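Local coordinates for protein multi-copper Oxidase CueO (Ochrobactrum, PDB 6EVG) that oxidises phenolic substrates with laccase-like activity, acting on lignin model compounds and lignosulfonate through bound copper and probably reducing dioxygen to water, at residues A[29-34]-A[72-77]; A[46-51]-A[176-181]; A[90-95]-A[113-118]; A[141-146]-A[196-201]; A[158-163]-A[316-321]. All coordinates share one frame; numbering follows the deposited sequence.

Interaction 1 (A[29-34]-A[72-77]); sequences VEPDAS and NGETVT
P31 packs against E74 and V76 where the chain passes from one sheet to the other in the N-terminal cupredoxin-like domain of this multicopper oxidase. Segment 29-34 connects strand 28-29 of one sheet with strand 36-46 of the second. Segment 72-77 leads into strand 75-82, which pairs with strand 36-46. The proline ring can be followed atom by atom. P31 CB comes 4.1 Å from E74 OE1. P31 CG is the main touching atom: it lies 3.7 Å from E74 OE1 and 3.8 Å from E74 OE2, so both carboxylate oxygens rest on it. The same CG meets V76 CG2 at 3.9 Å, the apolar part of the contact. P31 CD, next round the ring, lies 4.0 Å from E74 OE2. The glutamate reaches the ring because its CG stands between the backbone N and the carbonyl carbon (chi1 77°) and the chain then runs on extended. The polar partner of the carboxylate is K71: E74 OE2 accepts from K71 N, which ties the side chain back to the end of strand 67-71. V37 and L70 each touch both P31 and V76. Beyond the proline, D32 forms an Asx turn, its OD1 accepting from S34 N. Further on, water 1 bridges the segments, donating to S34 O at 3.1 Å and hydrogen-bonded to T77 OG1 at 2.9 Å.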
# COMPACT_ATOMS: atom_id res chain seq x y z
N VAL A 29 -17.77 2.18 -4.55
CA VAL A 29 -18.50 0.96 -4.90
C VAL A 29 -18.81 0.21 -3.63
O VAL A 29 -17.91 -0.06 -2.81
CB VAL A 29 -17.71 0.10 -5.90
CG1 VAL A 29 -18.40 -1.23 -6.13
CG2 VAL A 29 -17.50 0.84 -7.20
N GLU A 30 -20.07 -0.16 -3.46
CA GLU A 30 -20.53 -0.99 -2.35
C GLU A 30 -21.20 -2.24 -2.91
O GLU A 30 -21.63 -2.25 -4.07
CB GLU A 30 -21.51 -0.20 -1.46
CG GLU A 30 -20.81 0.98 -0.81
CD GLU A 30 -21.75 1.93 -0.11
OE1 GLU A 30 -22.63 2.54 -0.78
OE2 GLU A 30 -21.68 2.09 1.13
N PRO A 31 -21.30 -3.32 -2.13
CA PRO A 31 -21.96 -4.54 -2.65
C PRO A 31 -23.37 -4.23 -3.13
O PRO A 31 -24.12 -3.47 -2.51
CB PRO A 31 -21.95 -5.46 -1.45
CG PRO A 31 -20.73 -5.00 -0.61
CD PRO A 31 -20.79 -3.50 -0.75
N ASP A 32 -23.74 -4.88 -4.24
CA ASP A 32 -25.07 -4.68 -4.86
C ASP A 32 -26.11 -5.52 -4.14
O ASP A 32 -25.86 -6.10 -3.08
CB ASP A 32 -24.96 -4.93 -6.35
CG ASP A 32 -24.74 -6.40 -6.72
OD1 ASP A 32 -24.90 -7.29 -5.86
OD2 ASP A 32 -24.45 -6.65 -7.95
N ALA A 33 -27.32 -5.56 -4.71
CA ALA A 33 -28.42 -6.28 -4.09
C ALA A 33 -28.17 -7.74 -3.91
O ALA A 33 -28.81 -8.38 -3.09
CB ALA A 33 -29.72 -6.07 -4.85
N SER A 34 -27.25 -8.30 -4.69
CA SER A 34 -26.83 -9.70 -4.56
C SER A 34 -25.55 -9.90 -3.76
O SER A 34 -25.01 -11.03 -3.70
CB SER A 34 -26.68 -10.32 -5.97
OG SER A 34 -27.88 -10.32 -6.72
N ASN A 72 -17.86 -4.28 8.26
CA ASN A 72 -17.49 -5.38 9.09
C ASN A 72 -18.73 -6.24 9.33
O ASN A 72 -19.84 -5.73 9.54
CB ASN A 72 -16.91 -4.89 10.42
CG ASN A 72 -16.14 -5.94 11.13
OD1 ASN A 72 -15.44 -6.75 10.53
ND2 ASN A 72 -16.32 -5.96 12.46
N GLY A 73 -18.52 -7.55 9.27
CA GLY A 73 -19.59 -8.48 9.45
C GLY A 73 -20.36 -8.88 8.17
O GLY A 73 -21.16 -9.82 8.22
N GLU A 74 -20.17 -8.21 7.04
CA GLU A 74 -20.92 -8.64 5.88
C GLU A 74 -20.16 -9.67 5.03
O GLU A 74 -18.93 -9.74 5.07
CB GLU A 74 -21.50 -7.53 5.03
CG GLU A 74 -20.55 -6.81 4.14
CD GLU A 74 -21.13 -5.60 3.25
OE1 GLU A 74 -22.28 -5.69 2.63
OE2 GLU A 74 -20.41 -4.57 3.13
N THR A 75 -20.89 -10.39 4.22
CA THR A 75 -20.33 -11.33 3.23
C THR A 75 -20.49 -10.72 1.84
O THR A 75 -21.57 -10.27 1.47
CB THR A 75 -21.03 -12.70 3.25
OG1 THR A 75 -20.94 -13.24 4.55
CG2 THR A 75 -20.37 -13.70 2.28
N VAL A 76 -19.40 -10.71 1.08
CA VAL A 76 -19.33 -10.09 -0.23
C VAL A 76 -18.67 -11.03 -1.21
O VAL A 76 -17.67 -11.69 -0.88
CB VAL A 76 -18.51 -8.78 -0.18
CG1 VAL A 76 -17.08 -8.90 0.30
CG2 VAL A 76 -18.40 -8.05 -1.49
N THR A 77 -19.19 -11.06 -2.43
CA THR A 77 -18.53 -11.72 -3.54
C THR A 77 -17.67 -10.68 -4.26
O THR A 77 -18.23 -9.70 -4.80
CB THR A 77 -19.50 -12.35 -4.49
OG1 THR A 77 -20.27 -13.34 -3.78
CG2 THR A 77 -18.78 -13.01 -5.66
O HOH W 1 -22.61 -12.41 -2.39

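Interaction 2 (A[46-51]-A[176-181]); sequences HSFEEG and QDRRVI
V180 O is gripped twice by R178, the arginine that lies over the ring of F48. R178 NE and NH2 each reach this oxygen at 3.0 Å, one from either face of the carbonyl plane. The oxygen lies close to the guanidinium plane, so the two bonds fix the rotation of the arginine. Its chain bends at chi2 and chi3 (-66° and -61°), which turns the guanidinium back toward V180. The flat group then lies over one face of F48, with F48 CZ 3.4 Å from R178 CZ and the two planes 30° apart. H46 CD2 sits over the centre of the opposite ring face, so the ring is held from both sides. The contact joins two cupredoxin-like domains of the multicopper oxidase fold: F48 follows strand 36-46 of the first, and R178 ends strand 170-178 of the second. I204, on the strand beside 170-178, touches both side chains. I181 packs obliquely on the root of the phenylalanine, with I181 CG2 3.8 Å from F48 CB. Water 2 crosses the gap between the backbones, accepting from F48 N at 2.8 Å and donating to I181 O at 2.7 Å. It lies in the plane of the F48 ring, at the edge. E49 OE2 comes 4.0 Å from I181 CD1.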
# COMPACT_ATOMS: atom_id res chain seq x y z
N HIS A 46 -4.48 6.54 -20.64
CA HIS A 46 -4.79 7.47 -19.54
C HIS A 46 -4.02 8.77 -19.71
O HIS A 46 -2.82 8.74 -20.00
CB HIS A 46 -4.46 6.80 -18.21
CG HIS A 46 -4.65 7.68 -17.02
ND1 HIS A 46 -5.88 7.96 -16.49
CD2 HIS A 46 -3.73 8.37 -16.29
CE1 HIS A 46 -5.71 8.78 -15.45
NE2 HIS A 46 -4.43 9.02 -15.30
N SER A 47 -4.71 9.89 -19.46
CA SER A 47 -4.07 11.19 -19.43
C SER A 47 -3.68 11.57 -17.99
O SER A 47 -4.54 11.77 -17.12
CB SER A 47 -5.01 12.22 -20.00
OG SER A 47 -4.44 13.52 -19.89
N PHE A 48 -2.39 11.70 -17.78
CA PHE A 48 -1.86 12.17 -16.55
C PHE A 48 -1.80 13.71 -16.47
O PHE A 48 -1.73 14.30 -15.41
CB PHE A 48 -0.44 11.62 -16.29
CG PHE A 48 -0.37 10.09 -16.23
CD1 PHE A 48 -0.55 9.44 -15.05
CD2 PHE A 48 -0.16 9.33 -17.37
CE1 PHE A 48 -0.54 8.08 -14.97
CE2 PHE A 48 -0.14 7.93 -17.31
CZ PHE A 48 -0.32 7.31 -16.09
N GLU A 49 -1.74 14.33 -17.64
CA GLU A 49 -1.71 15.78 -17.74
C GLU A 49 -2.36 16.19 -18.99
O GLU A 49 -2.39 15.42 -19.96
CB GLU A 49 -0.36 16.25 -17.46
CG GLU A 49 0.64 16.02 -18.45
CD GLU A 49 1.89 16.91 -18.22
OE1 GLU A 49 2.14 17.51 -17.12
OE2 GLU A 49 2.62 17.00 -19.19
N GLU A 50 -2.88 17.39 -19.01
CA GLU A 50 -3.58 17.93 -20.17
C GLU A 50 -2.71 17.91 -21.36
O GLU A 50 -1.51 18.28 -21.24
CB GLU A 50 -4.01 19.37 -19.89
CG GLU A 50 -4.85 20.07 -20.97
CD GLU A 50 -5.62 21.23 -20.36
OE1 GLU A 50 -4.97 22.26 -20.07
OE2 GLU A 50 -6.85 21.08 -20.12
N GLY A 51 -3.25 17.35 -22.42
CA GLY A 51 -2.59 17.31 -23.71
C GLY A 51 -1.89 16.04 -24.02
O GLY A 51 -1.45 15.92 -25.13
N GLN A 176 1.92 8.41 -6.42
CA GLN A 176 2.72 7.60 -7.34
C GLN A 176 3.70 8.49 -8.08
O GLN A 176 3.71 9.72 -7.93
CB GLN A 176 1.85 6.80 -8.31
CG GLN A 176 0.94 5.82 -7.63
CD GLN A 176 -0.04 5.18 -8.58
OE1 GLN A 176 -0.81 5.89 -9.28
NE2 GLN A 176 -0.05 3.84 -8.60
N ASP A 177 4.57 7.88 -8.88
CA ASP A 177 5.46 8.58 -9.76
C ASP A 177 5.52 7.95 -11.13
O ASP A 177 5.11 6.80 -11.32
CB ASP A 177 6.87 8.77 -9.16
CG ASP A 177 7.69 7.52 -8.91
OD1 ASP A 177 7.11 6.43 -8.88
OD2 ASP A 177 8.95 7.66 -8.71
N ARG A 178 5.96 8.71 -12.11
CA ARG A 178 5.97 8.30 -13.49
C ARG A 178 7.25 8.79 -14.19
O ARG A 178 7.62 9.96 -14.11
CB ARG A 178 4.82 8.97 -14.27
CG ARG A 178 3.43 8.58 -13.82
CD ARG A 178 3.11 7.10 -14.10
NE ARG A 178 3.18 6.83 -15.51
CZ ARG A 178 2.64 5.74 -16.07
NH1 ARG A 178 2.08 4.83 -15.33
NH2 ARG A 178 2.65 5.62 -17.40
N ARG A 179 7.90 7.87 -14.92
CA ARG A 179 8.93 8.23 -15.88
C ARG A 179 8.30 8.72 -17.19
O ARG A 179 8.90 9.57 -17.85
CB ARG A 179 9.89 7.06 -16.10
CG ARG A 179 11.05 7.32 -17.01
CD ARG A 179 12.11 6.27 -17.01
NE ARG A 179 12.66 6.11 -15.67
CZ ARG A 179 13.44 5.11 -15.25
NH1 ARG A 179 13.82 4.18 -16.10
NH2 ARG A 179 13.85 5.05 -14.00
N VAL A 180 7.16 8.14 -17.56
CA VAL A 180 6.55 8.37 -18.85
C VAL A 180 5.08 8.75 -18.65
O VAL A 180 4.33 8.01 -18.01
CB VAL A 180 6.65 7.12 -19.72
CG1 VAL A 180 5.95 7.33 -21.06
CG2 VAL A 180 8.13 6.72 -19.92
N ILE A 181 4.70 9.89 -19.22
CA ILE A 181 3.30 10.32 -19.25
C ILE A 181 2.72 10.42 -20.65
O ILE A 181 1.52 10.72 -20.81
CB ILE A 181 3.07 11.59 -18.39
CG1 ILE A 181 3.95 12.74 -18.87
CG2 ILE A 181 3.34 11.31 -16.92
CD1 ILE A 181 3.75 13.32 -20.19
O HOH W 2 -0.52 12.13 -19.83

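Interaction 3 (A[90-95]-A[113-118]); sequences LHWHGL and EAWKPE
W92 and W115 meet rim to rim, and this is the tight part of the contact. Their planes are only 8° apart, but neither ring lies over the other. W92 CZ2 is 3.5 Å from W115 CZ3, and W92 NE1 is 3.5 Å from W115 CH2. L90 O also presses on the second indole, 3.6 Å from W115 CH2. W92 NE1 is hydrogen-bonded to L101 O. No hydrogen bond crosses between the segments. Packing is looser to the sides. L90 CB stands 4.5 Å from W115 CZ3, and P117 CG faces the edge of W92 at 4.3 Å from CZ2. P117 CD lies over the centre of the W115 ring, two residues back in its own segment. W115 is partly exposed, whereas L90 and W92 are buried. L78 and V80 of strand 75-82 touch W92. W92 is flanked in sequence by H91 and H93. H91 is hydrogen-bonded to H437, and H93 to H131. As in related multicopper oxidases, this H-W-H-G sequence probably serves the trinuclear copper site.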
# COMPACT_ATOMS: atom_id res chain seq x y z
N LEU A 90 -5.43 -10.32 -8.13
CA LEU A 90 -5.52 -9.22 -7.14
C LEU A 90 -5.21 -9.81 -5.77
O LEU A 90 -5.83 -10.80 -5.36
CB LEU A 90 -6.87 -8.53 -7.13
CG LEU A 90 -7.20 -7.76 -8.41
CD1 LEU A 90 -8.62 -7.24 -8.39
CD2 LEU A 90 -6.25 -6.59 -8.66
N HIS A 91 -4.27 -9.18 -5.07
CA HIS A 91 -4.01 -9.41 -3.65
C HIS A 91 -4.79 -8.39 -2.83
O HIS A 91 -4.71 -7.19 -3.10
CB HIS A 91 -2.48 -9.29 -3.38
CG HIS A 91 -2.06 -9.12 -1.97
ND1 HIS A 91 -2.50 -9.89 -0.93
CD2 HIS A 91 -1.15 -8.25 -1.43
CE1 HIS A 91 -1.91 -9.46 0.20
NE2 HIS A 91 -1.07 -8.49 -0.09
N TRP A 92 -5.55 -8.89 -1.87
CA TRP A 92 -6.39 -8.08 -0.99
C TRP A 92 -5.47 -7.62 0.17
O TRP A 92 -5.41 -8.24 1.23
CB TRP A 92 -7.61 -8.86 -0.50
CG TRP A 92 -8.36 -9.59 -1.54
CD1 TRP A 92 -8.57 -10.92 -1.56
CD2 TRP A 92 -9.04 -9.05 -2.68
NE1 TRP A 92 -9.29 -11.29 -2.66
CE2 TRP A 92 -9.60 -10.17 -3.39
CE3 TRP A 92 -9.25 -7.77 -3.20
CZ2 TRP A 92 -10.31 -10.00 -4.57
CZ3 TRP A 92 -9.94 -7.62 -4.38
CH2 TRP A 92 -10.47 -8.74 -5.06
N HIS A 93 -4.75 -6.54 -0.10
CA HIS A 93 -3.65 -6.00 0.74
C HIS A 93 -4.24 -5.26 1.94
O HIS A 93 -4.64 -4.10 1.83
CB HIS A 93 -2.79 -5.13 -0.16
CG HIS A 93 -1.48 -4.71 0.43
ND1 HIS A 93 -0.36 -4.59 -0.39
CD2 HIS A 93 -1.16 -4.31 1.68
CE1 HIS A 93 0.62 -4.11 0.36
NE2 HIS A 93 0.18 -3.92 1.61
N GLY A 94 -4.30 -5.97 3.06
CA GLY A 94 -4.91 -5.50 4.28
C GLY A 94 -6.20 -6.15 4.68
O GLY A 94 -6.66 -6.03 5.80
N LEU A 95 -6.80 -6.91 3.75
CA LEU A 95 -8.02 -7.64 4.08
C LEU A 95 -7.67 -8.91 4.82
O LEU A 95 -6.62 -9.52 4.56
CB LEU A 95 -8.80 -7.97 2.77
CG LEU A 95 -10.27 -8.23 2.91
CD1 LEU A 95 -10.99 -6.92 3.34
CD2 LEU A 95 -10.86 -8.75 1.62
N GLU A 113 -10.68 -14.75 -18.20
CA GLU A 113 -11.43 -15.53 -17.23
C GLU A 113 -11.83 -14.69 -15.98
O GLU A 113 -11.45 -13.54 -15.86
CB GLU A 113 -10.65 -16.76 -16.82
CG GLU A 113 -10.47 -17.75 -17.97
CD GLU A 113 -9.98 -19.15 -17.52
OE1 GLU A 113 -9.85 -19.46 -16.33
OE2 GLU A 113 -9.76 -20.01 -18.38
N ALA A 114 -12.59 -15.31 -15.07
CA ALA A 114 -13.07 -14.64 -13.87
C ALA A 114 -12.70 -15.44 -12.63
O ALA A 114 -12.45 -16.66 -12.68
CB ALA A 114 -14.57 -14.42 -13.94
N TRP A 115 -12.72 -14.78 -11.50
CA TRP A 115 -12.39 -15.35 -10.17
C TRP A 115 -13.31 -14.64 -9.20
O TRP A 115 -13.30 -13.39 -9.15
CB TRP A 115 -10.92 -15.04 -9.86
CG TRP A 115 -10.43 -15.39 -8.49
CD1 TRP A 115 -10.44 -16.58 -7.91
CD2 TRP A 115 -9.74 -14.49 -7.56
NE1 TRP A 115 -9.83 -16.49 -6.63
CE2 TRP A 115 -9.37 -15.21 -6.44
CE3 TRP A 115 -9.46 -13.12 -7.60
CZ2 TRP A 115 -8.67 -14.60 -5.34
CZ3 TRP A 115 -8.79 -12.52 -6.54
CH2 TRP A 115 -8.40 -13.25 -5.46
N LYS A 116 -14.09 -15.40 -8.43
CA LYS A 116 -15.16 -14.80 -7.64
C LYS A 116 -15.15 -15.27 -6.19
O LYS A 116 -16.10 -15.94 -5.70
CB LYS A 116 -16.51 -15.11 -8.28
CG LYS A 116 -16.61 -14.69 -9.73
CD LYS A 116 -17.97 -14.92 -10.35
CE LYS A 116 -18.03 -14.49 -11.80
NZ LYS A 116 -19.39 -14.58 -12.38
N PRO A 117 -14.06 -15.03 -5.46
CA PRO A 117 -14.00 -15.42 -4.05
C PRO A 117 -15.10 -14.73 -3.22
O PRO A 117 -15.42 -13.55 -3.44
CB PRO A 117 -12.62 -14.96 -3.61
CG PRO A 117 -12.31 -13.84 -4.54
CD PRO A 117 -12.87 -14.25 -5.88
N GLU A 118 -15.63 -15.47 -2.27
CA GLU A 118 -16.65 -14.98 -1.37
C GLU A 118 -16.06 -14.80 0.02
O GLU A 118 -15.57 -15.76 0.62
CB GLU A 118 -17.80 -15.98 -1.31
CG GLU A 118 -18.45 -16.18 -2.67
CD GLU A 118 -19.53 -17.24 -2.72
OE1 GLU A 118 -19.91 -17.80 -1.67
OE2 GLU A 118 -20.04 -17.44 -3.86

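Interaction 4 (A[141-146]-A[196-201]); sequences QAHLGI and HGFRGG
H143 in the last turn of helix 138-144 and F198 in the loop after helix 191-196 have CA atoms 9.6 Å apart, so only their rings bridge the gap. The helix ends at G145 in a Schellman motif with positive phi, and G197 likewise leaves its helix with positive phi. The contact joins the first cupredoxin-like domain to the second: the helix follows strand 126-131 of the first, and the loop runs into strand 202-205, which pairs with strand 170-178. The two rings form a T-shaped pair. The edge of F198 points at the face of H143, with centroids 5.0 Å apart and planes at 76°. F198 CE2 is the touching atom, 3.7 Å from H143 CE1 and placed toward the rim of the imidazole. In both residues CG lies opposite the backbone N (chi1 -180° in F198), which carries the rings across the space between the chains. Each ring also has a second neighbour. Y187 meets F198 edge-to-face, and R178 touches H143. F198 N is hydrogen-bonded to OE1 of E494, the residue before the copper ligand H495, and the phenylalanine side chain is about 12 Å from the copper. A hydrogen bond between H143 ND1 and N229 OD1 holds the imidazole, while F198 CE2 lies 3.8 Å from H143 NE2.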
# COMPACT_ATOMS: atom_id res chain seq x y z
N GLN A 141 2.68 -4.69 -14.21
CA GLN A 141 1.20 -4.57 -14.13
C GLN A 141 0.80 -3.49 -13.13
O GLN A 141 -0.19 -2.76 -13.37
CB GLN A 141 0.61 -5.91 -13.79
CG GLN A 141 0.66 -6.90 -14.94
CD GLN A 141 -0.38 -7.99 -14.86
OE1 GLN A 141 -1.29 -7.95 -14.02
NE2 GLN A 141 -0.28 -9.00 -15.72
N ALA A 142 1.51 -3.39 -12.02
CA ALA A 142 1.23 -2.29 -11.06
C ALA A 142 1.50 -0.93 -11.71
O ALA A 142 0.65 -0.02 -11.64
CB ALA A 142 2.05 -2.47 -9.81
N HIS A 143 2.65 -0.78 -12.36
CA HIS A 143 2.99 0.54 -12.90
C HIS A 143 2.02 0.97 -13.98
O HIS A 143 1.68 2.16 -14.14
CB HIS A 143 4.43 0.58 -13.40
CG HIS A 143 4.90 1.99 -13.58
ND1 HIS A 143 5.25 2.77 -12.51
CD2 HIS A 143 5.00 2.80 -14.67
CE1 HIS A 143 5.51 4.00 -12.96
NE2 HIS A 143 5.34 4.07 -14.26
N LEU A 144 1.55 0.00 -14.81
CA LEU A 144 0.54 0.34 -15.80
C LEU A 144 -0.63 1.04 -15.19
O LEU A 144 -1.26 1.86 -15.87
CB LEU A 144 0.13 -0.92 -16.56
CG LEU A 144 1.10 -1.40 -17.67
CD1 LEU A 144 0.77 -2.84 -18.06
CD2 LEU A 144 1.04 -0.49 -18.86
N GLY A 145 -0.98 0.63 -13.96
CA GLY A 145 -1.99 1.36 -13.20
C GLY A 145 -3.00 0.50 -12.47
O GLY A 145 -3.95 1.05 -11.90
N ILE A 146 -2.82 -0.83 -12.40
CA ILE A 146 -3.86 -1.66 -11.82
C ILE A 146 -3.81 -1.63 -10.30
O ILE A 146 -2.87 -2.16 -9.68
CB ILE A 146 -3.72 -3.13 -12.35
CG1 ILE A 146 -3.82 -3.18 -13.87
CG2 ILE A 146 -4.76 -4.01 -11.70
CD1 ILE A 146 -3.25 -4.50 -14.45
N HIS A 196 17.95 -0.79 -7.87
CA HIS A 196 17.65 0.30 -6.91
C HIS A 196 16.18 0.63 -6.79
O HIS A 196 15.83 1.41 -5.91
CB HIS A 196 18.48 1.56 -7.23
CG HIS A 196 19.96 1.30 -7.13
ND1 HIS A 196 20.61 1.06 -5.94
CD2 HIS A 196 20.88 1.11 -8.09
CE1 HIS A 196 21.89 0.81 -6.17
NE2 HIS A 196 22.09 0.87 -7.48
N GLY A 197 15.36 0.05 -7.66
CA GLY A 197 13.94 0.42 -7.76
C GLY A 197 13.71 1.43 -8.87
O GLY A 197 14.56 2.28 -9.13
N PHE A 198 12.55 1.34 -9.49
CA PHE A 198 12.15 2.18 -10.60
C PHE A 198 11.47 3.42 -10.06
O PHE A 198 10.40 3.32 -9.45
CB PHE A 198 11.20 1.42 -11.51
CG PHE A 198 10.69 2.13 -12.72
CD1 PHE A 198 11.39 2.10 -13.92
CD2 PHE A 198 9.53 2.85 -12.69
CE1 PHE A 198 10.88 2.67 -15.08
CE2 PHE A 198 9.02 3.45 -13.83
CZ PHE A 198 9.70 3.38 -15.01
N ARG A 199 12.05 4.60 -10.36
CA ARG A 199 11.47 5.90 -9.98
C ARG A 199 11.38 6.80 -11.22
O ARG A 199 12.10 6.63 -12.20
CB ARG A 199 12.36 6.62 -8.95
CG ARG A 199 12.39 5.90 -7.62
CD ARG A 199 13.27 6.52 -6.53
NE ARG A 199 13.49 7.95 -6.53
CZ ARG A 199 14.41 8.67 -5.85
NH1 ARG A 199 15.37 8.11 -5.08
NH2 ARG A 199 14.40 9.96 -5.95
N GLY A 200 10.47 7.76 -11.18
CA GLY A 200 10.36 8.78 -12.22
C GLY A 200 10.18 10.15 -11.64
O GLY A 200 9.81 10.28 -10.48
N GLY A 201 10.41 11.15 -12.47
CA GLY A 201 10.38 12.56 -12.00
C GLY A 201 9.03 13.21 -12.01
O GLY A 201 8.88 14.30 -11.47

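Interaction 5 (A[158-163]-A[316-321]); sequences AERGLP and DRLDGP
R160 and D319 form a side-on salt bridge with two nearly straight bonds. R160 NE donates to D319 OD1 at 2.7 Å and R160 NH2 to D319 OD2 at 2.8 Å. Both oxygens are met on the syn side, and the two flat groups are nearly coplanar, 16° apart. The arginine chain is extended from CG to NE, with CG opposite the carbonyl carbon (chi1 -66°). D319 turns its carboxylate to meet it with CG between its own N and carbonyl carbon (chi1 55°). R160 lies in the type I turn A158 to G161, between strands 148-153 and 170-178; D319 lies between strands 295-303 and 332-336. These loops link successive cupredoxin-like domains, so the salt bridge joins two linkers at the surface. The guanidinium is shared: NH2 also bridges to D154 and NH1 to D157. L318 CD2 packs 3.7 Å from R160 CB, and F252 touches R160 and L318. Water 3 donates to R160 O at 2.7 Å and to R317 O at 2.8 Å.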
# COMPACT_ATOMS: atom_id res chain seq x y z
N ALA A 158 -18.41 8.34 13.21
CA ALA A 158 -19.03 9.56 13.80
C ALA A 158 -18.80 9.59 15.31
O ALA A 158 -18.47 10.67 15.85
CB ALA A 158 -20.51 9.65 13.47
N GLU A 159 -18.96 8.45 15.97
CA GLU A 159 -18.73 8.36 17.41
C GLU A 159 -17.24 8.62 17.75
O GLU A 159 -16.94 9.16 18.81
CB GLU A 159 -19.15 6.99 17.95
CG GLU A 159 -19.04 6.87 19.45
CD GLU A 159 -19.37 5.49 19.98
OE1 GLU A 159 -20.01 4.68 19.25
OE2 GLU A 159 -18.99 5.22 21.14
N ARG A 160 -16.34 8.27 16.83
CA ARG A 160 -14.92 8.55 17.01
C ARG A 160 -14.58 10.04 16.81
O ARG A 160 -13.46 10.44 17.07
CB ARG A 160 -14.08 7.71 16.02
CG ARG A 160 -14.13 6.20 16.28
CD ARG A 160 -13.32 5.45 15.25
NE ARG A 160 -13.32 4.02 15.58
CZ ARG A 160 -14.08 3.11 15.00
NH1 ARG A 160 -14.79 3.36 13.93
NH2 ARG A 160 -14.09 1.89 15.52
N GLY A 161 -15.49 10.80 16.23
CA GLY A 161 -15.18 12.16 15.89
C GLY A 161 -14.42 12.35 14.61
O GLY A 161 -13.67 13.33 14.45
N LEU A 162 -14.56 11.43 13.67
CA LEU A 162 -13.78 11.47 12.44
C LEU A 162 -14.64 11.98 11.30
O LEU A 162 -15.82 11.58 11.15
CB LEU A 162 -13.27 10.11 12.08
CG LEU A 162 -12.28 9.48 13.07
CD1 LEU A 162 -11.99 8.03 12.74
CD2 LEU A 162 -11.02 10.27 13.16
N PRO A 163 -14.07 12.78 10.39
CA PRO A 163 -14.74 13.13 9.13
C PRO A 163 -15.03 11.85 8.34
O PRO A 163 -14.17 10.98 8.32
CB PRO A 163 -13.72 14.03 8.43
CG PRO A 163 -12.79 14.53 9.50
CD PRO A 163 -12.72 13.39 10.46
N ASP A 316 -8.67 13.22 20.35
CA ASP A 316 -7.44 12.88 21.08
C ASP A 316 -7.26 11.43 21.38
O ASP A 316 -6.13 11.01 21.56
CB ASP A 316 -7.43 13.64 22.41
CG ASP A 316 -7.27 15.14 22.25
OD1 ASP A 316 -6.66 15.62 21.25
OD2 ASP A 316 -7.76 15.80 23.18
N ARG A 317 -8.35 10.68 21.43
CA ARG A 317 -8.26 9.27 21.78
C ARG A 317 -9.19 8.44 20.86
O ARG A 317 -10.26 8.87 20.56
CB ARG A 317 -8.64 9.01 23.26
CG ARG A 317 -8.29 7.60 23.72
CD ARG A 317 -8.27 7.44 25.23
NE ARG A 317 -9.58 7.68 25.74
CZ ARG A 317 -10.28 6.73 26.30
NH1 ARG A 317 -9.80 5.50 26.35
NH2 ARG A 317 -11.45 7.01 26.80
N LEU A 318 -8.68 7.30 20.40
CA LEU A 318 -9.44 6.37 19.58
C LEU A 318 -9.32 4.97 20.17
O LEU A 318 -8.52 4.73 21.09
CB LEU A 318 -8.94 6.41 18.14
CG LEU A 318 -9.12 7.74 17.41
CD1 LEU A 318 -8.40 7.70 16.09
CD2 LEU A 318 -10.60 8.10 17.22
N ASP A 319 -10.04 4.01 19.58
CA ASP A 319 -10.02 2.62 19.97
C ASP A 319 -8.92 1.87 19.22
O ASP A 319 -9.16 1.26 18.20
CB ASP A 319 -11.38 1.99 19.69
CG ASP A 319 -11.85 2.14 18.23
OD1 ASP A 319 -11.77 3.26 17.69
OD2 ASP A 319 -12.37 1.16 17.64
N GLY A 320 -7.73 1.90 19.69
CA GLY A 320 -6.62 1.20 19.09
C GLY A 320 -6.13 0.13 20.03
O GLY A 320 -6.62 -0.03 21.15
N PRO A 321 -5.13 -0.66 19.59
CA PRO A 321 -4.56 -1.69 20.39
C PRO A 321 -3.77 -1.11 21.58
O PRO A 321 -3.27 0.00 21.53
CB PRO A 321 -3.70 -2.45 19.42
CG PRO A 321 -3.31 -1.46 18.41
CD PRO A 321 -4.53 -0.61 18.26
O HOH W 3 -12.66 9.92 19.64

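How the interactions relate
Interactions 1 and 3 belong to the first cupredoxin-like domain and share a sheet through neighbouring strands 75-82 and 114-120. Their centres are 14 Å apart, and T77 packs on E118. Interactions 2 and 4 form a second pair, with centres 12 Å apart. They are joined by probable hydrogen bonds D177 OD2 to G200 N and R179 NH2 to R199 O, and their segments alternate along the chain. Interaction 3 lies within the chain loop closed by interaction 2, and its L90 touches I146 of interaction 4. Interaction 5 touches none of the others; its nearest is interaction 1, about 25 Å away between centres. Interactions 2, 4 and 5 thus join domains or their linkers, while 1 and 3 lie inside the first domain.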